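Local coordinates for lipoprotein (Colwellia psychrerythraea, PDB 3O0Y) that is of unknown function but, as a putative lipoprotein of the DUF885 family in the Peptidase_MA clan, may be related to metallopeptidases, at residues S27-A38 with I86-L95. Sequence-based numbering, arbitrary orientation.
Sequences SKQQLASLYLQA and ISNTIAGIKL
Q30 swings CG away from its backbone N (chi1 -178°) and stays extended beyond it, laying its amide end against I93, whose CG1 stands anti to the carbonyl carbon and carries CD1 in among Q30, L31 and L34. I93 CD1 sits 3.4 Å from Q30 CD, while L34 CD1 meets that methyl tip to tip at 3.8 Å. L34 CD1 also touches T89 CG2 at 3.6 Å; the T89 hydroxyl turns back to S85 O of its own helix. Deeper in, L31 splits its two methyls: CD2 packs on I90 CG2 and I93 CD1, CD1 on L95 CD2. I90 CD1 meets the Y35 ring at its edge, in plane, 3.9 Å from Y35 CD1. At the far end I86 CD1 lies against the amide of Q37, which is itself hydrogen-bonded to E82. Replacing Q30 with an alanine would probably uncover one side of I93 CD1 and open a gap beside T89 CG2. S27 OG donates to K94 O (2.8 Å), tilted 26° from the carbonyl plane, and ties the first turn of helix 27-44 to the chain leaving helix 73-92. These helix segments run nearly antiparallel, at 161°, with helix 100-117 touching Y35, A38 and L95. The contact therefore rests mainly on aliphatic packing, with one hydrogen bond between the segments, placed where helix 73-92 has given way to loop.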
# COMPACT_ATOMS: atom_id res chain seq x y z
N SER A 27 28.00 -14.90 -15.64
CA SER A 27 27.49 -13.98 -14.60
C SER A 27 26.00 -13.76 -14.82
O SER A 27 25.21 -13.78 -13.85
CB SER A 27 28.26 -12.66 -14.63
OG SER A 27 29.54 -12.87 -14.01
N LYS A 28 25.58 -13.59 -16.08
CA LYS A 28 24.18 -13.45 -16.34
C LYS A 28 23.34 -14.63 -15.84
O LYS A 28 22.25 -14.42 -15.29
CB LYS A 28 23.88 -13.13 -17.81
CG LYS A 28 23.89 -11.62 -18.08
CD LYS A 28 23.61 -11.26 -19.59
CE LYS A 28 24.89 -10.86 -20.38
NZ LYS A 28 25.92 -11.95 -20.49
N GLN A 29 23.82 -15.85 -16.03
CA GLN A 29 23.12 -17.04 -15.57
C GLN A 29 23.14 -17.18 -14.05
O GLN A 29 22.13 -17.57 -13.45
CB GLN A 29 23.68 -18.31 -16.21
CG GLN A 29 23.48 -18.34 -17.73
CD GLN A 29 24.19 -19.51 -18.45
OE1 GLN A 29 25.29 -19.97 -18.06
NE2 GLN A 29 23.56 -19.97 -19.54
N GLN A 30 24.24 -16.80 -13.42
CA GLN A 30 24.31 -16.87 -11.97
C GLN A 30 23.28 -15.87 -11.38
O GLN A 30 22.62 -16.18 -10.36
CB GLN A 30 25.70 -16.43 -11.48
CG GLN A 30 25.84 -16.54 -9.95
CD GLN A 30 27.24 -16.24 -9.46
OE1 GLN A 30 28.10 -15.82 -10.24
NE2 GLN A 30 27.45 -16.36 -8.15
N LEU A 31 23.25 -14.68 -11.95
CA LEU A 31 22.33 -13.61 -11.53
C LEU A 31 20.88 -14.05 -11.71
O LEU A 31 20.06 -13.90 -10.81
CB LEU A 31 22.62 -12.30 -12.28
CG LEU A 31 23.83 -11.50 -11.79
CD1 LEU A 31 24.22 -10.45 -12.85
CD2 LEU A 31 23.57 -10.84 -10.42
N ALA A 32 20.54 -14.67 -12.84
CA ALA A 32 19.17 -15.10 -13.04
C ALA A 32 18.80 -16.14 -11.99
O ALA A 32 17.67 -16.14 -11.51
CB ALA A 32 18.98 -15.66 -14.45
N SER A 33 19.70 -17.04 -11.64
CA SER A 33 19.40 -18.04 -10.63
C SER A 33 19.15 -17.42 -9.29
O SER A 33 18.27 -17.86 -8.56
CB SER A 33 20.50 -19.15 -10.46
OG SER A 33 20.56 -19.91 -11.67
N LEU A 34 19.96 -16.40 -8.98
CA LEU A 34 19.77 -15.68 -7.71
C LEU A 34 18.42 -14.95 -7.63
O LEU A 34 17.77 -14.90 -6.55
CB LEU A 34 20.91 -14.69 -7.46
CG LEU A 34 22.21 -15.39 -7.11
CD1 LEU A 34 23.46 -14.51 -7.44
CD2 LEU A 34 22.23 -15.88 -5.58
N TYR A 35 18.02 -14.39 -8.75
CA TYR A 35 16.76 -13.63 -8.79
C TYR A 35 15.58 -14.56 -8.64
O TYR A 35 14.60 -14.28 -7.94
CB TYR A 35 16.58 -12.88 -10.09
CG TYR A 35 17.68 -11.86 -10.49
CD1 TYR A 35 18.56 -11.31 -9.59
CD2 TYR A 35 17.81 -11.51 -11.80
CE1 TYR A 35 19.55 -10.45 -9.99
CE2 TYR A 35 18.78 -10.61 -12.23
CZ TYR A 35 19.64 -10.05 -11.32
OH TYR A 35 20.68 -9.18 -11.71
N LEU A 36 15.70 -15.74 -9.26
CA LEU A 36 14.72 -16.81 -9.07
C LEU A 36 14.67 -17.33 -7.67
O LEU A 36 13.58 -17.57 -7.08
CB LEU A 36 15.01 -17.94 -10.05
CG LEU A 36 13.88 -19.00 -10.12
CD1 LEU A 36 12.51 -18.41 -10.70
CD2 LEU A 36 14.36 -20.19 -11.01
N GLN A 37 15.85 -17.54 -7.08
CA GLN A 37 15.92 -18.02 -5.73
C GLN A 37 15.25 -17.04 -4.73
O GLN A 37 14.57 -17.44 -3.79
CB GLN A 37 17.36 -18.24 -5.34
CG GLN A 37 17.49 -18.81 -3.93
CD GLN A 37 18.96 -18.83 -3.43
OE1 GLN A 37 19.92 -18.63 -4.21
NE2 GLN A 37 19.14 -19.01 -2.11
N ALA A 38 15.51 -15.75 -4.90
CA ALA A 38 14.81 -14.71 -4.14
C ALA A 38 13.29 -14.77 -4.27
O ALA A 38 12.58 -14.76 -3.27
CB ALA A 38 15.33 -13.27 -4.49
N ILE A 86 21.57 -13.42 -0.46
CA ILE A 86 21.31 -13.26 -1.89
C ILE A 86 21.68 -11.85 -2.37
O ILE A 86 22.34 -11.70 -3.39
CB ILE A 86 19.87 -13.60 -2.26
CG1 ILE A 86 19.59 -15.10 -2.15
CG2 ILE A 86 19.54 -13.16 -3.67
CD1 ILE A 86 18.11 -15.42 -2.19
N SER A 87 21.27 -10.82 -1.62
CA SER A 87 21.56 -9.45 -1.94
C SER A 87 23.05 -9.23 -2.05
O SER A 87 23.51 -8.63 -2.99
CB SER A 87 20.98 -8.54 -0.82
OG SER A 87 21.22 -7.20 -1.09
N ASN A 88 23.83 -9.73 -1.07
CA ASN A 88 25.24 -9.52 -1.06
C ASN A 88 25.93 -10.28 -2.24
O ASN A 88 26.87 -9.78 -2.83
CB ASN A 88 25.80 -9.93 0.32
CG ASN A 88 25.58 -8.87 1.33
OD1 ASN A 88 25.49 -7.69 0.97
ND2 ASN A 88 25.47 -9.27 2.63
N THR A 89 25.45 -11.44 -2.59
CA THR A 89 26.06 -12.24 -3.68
C THR A 89 25.77 -11.51 -5.00
O THR A 89 26.70 -11.30 -5.82
CB THR A 89 25.49 -13.64 -3.71
OG1 THR A 89 25.81 -14.28 -2.46
CG2 THR A 89 26.06 -14.42 -4.91
N ILE A 90 24.51 -11.06 -5.15
CA ILE A 90 24.12 -10.29 -6.37
C ILE A 90 25.04 -9.07 -6.49
O ILE A 90 25.59 -8.80 -7.55
CB ILE A 90 22.66 -9.77 -6.30
CG1 ILE A 90 21.71 -10.95 -6.42
CG2 ILE A 90 22.36 -8.76 -7.44
CD1 ILE A 90 20.22 -10.66 -6.17
N ALA A 91 25.25 -8.35 -5.40
CA ALA A 91 25.99 -7.10 -5.46
C ALA A 91 27.47 -7.27 -5.88
O ALA A 91 28.07 -6.35 -6.37
CB ALA A 91 25.88 -6.30 -4.06
N GLY A 92 28.05 -8.42 -5.59
CA GLY A 92 29.47 -8.65 -5.84
C GLY A 92 29.79 -9.14 -7.24
O GLY A 92 30.95 -9.14 -7.63
N ILE A 93 28.78 -9.53 -8.02
CA ILE A 93 29.03 -10.17 -9.31
C ILE A 93 29.46 -9.11 -10.32
O ILE A 93 28.96 -8.01 -10.33
CB ILE A 93 27.82 -10.97 -9.76
CG1 ILE A 93 27.77 -12.25 -8.93
CG2 ILE A 93 27.83 -11.22 -11.30
CD1 ILE A 93 26.48 -12.91 -8.99
N LYS A 94 30.49 -9.47 -11.11
CA LYS A 94 31.00 -8.70 -12.22
C LYS A 94 30.29 -9.04 -13.52
O LYS A 94 30.34 -10.19 -13.95
CB LYS A 94 32.47 -9.10 -12.44
CG LYS A 94 33.23 -8.22 -13.42
CD LYS A 94 34.59 -8.86 -13.74
CE LYS A 94 35.51 -7.93 -14.55
NZ LYS A 94 35.21 -8.07 -16.00
N LEU A 95 29.59 -8.09 -14.10
CA LEU A 95 28.92 -8.33 -15.38
C LEU A 95 29.92 -8.11 -16.51
O LEU A 95 30.67 -7.15 -16.49
CB LEU A 95 27.69 -7.41 -15.52
CG LEU A 95 26.41 -8.07 -14.98
CD1 LEU A 95 25.28 -7.09 -14.70
CD2 LEU A 95 25.97 -9.15 -15.98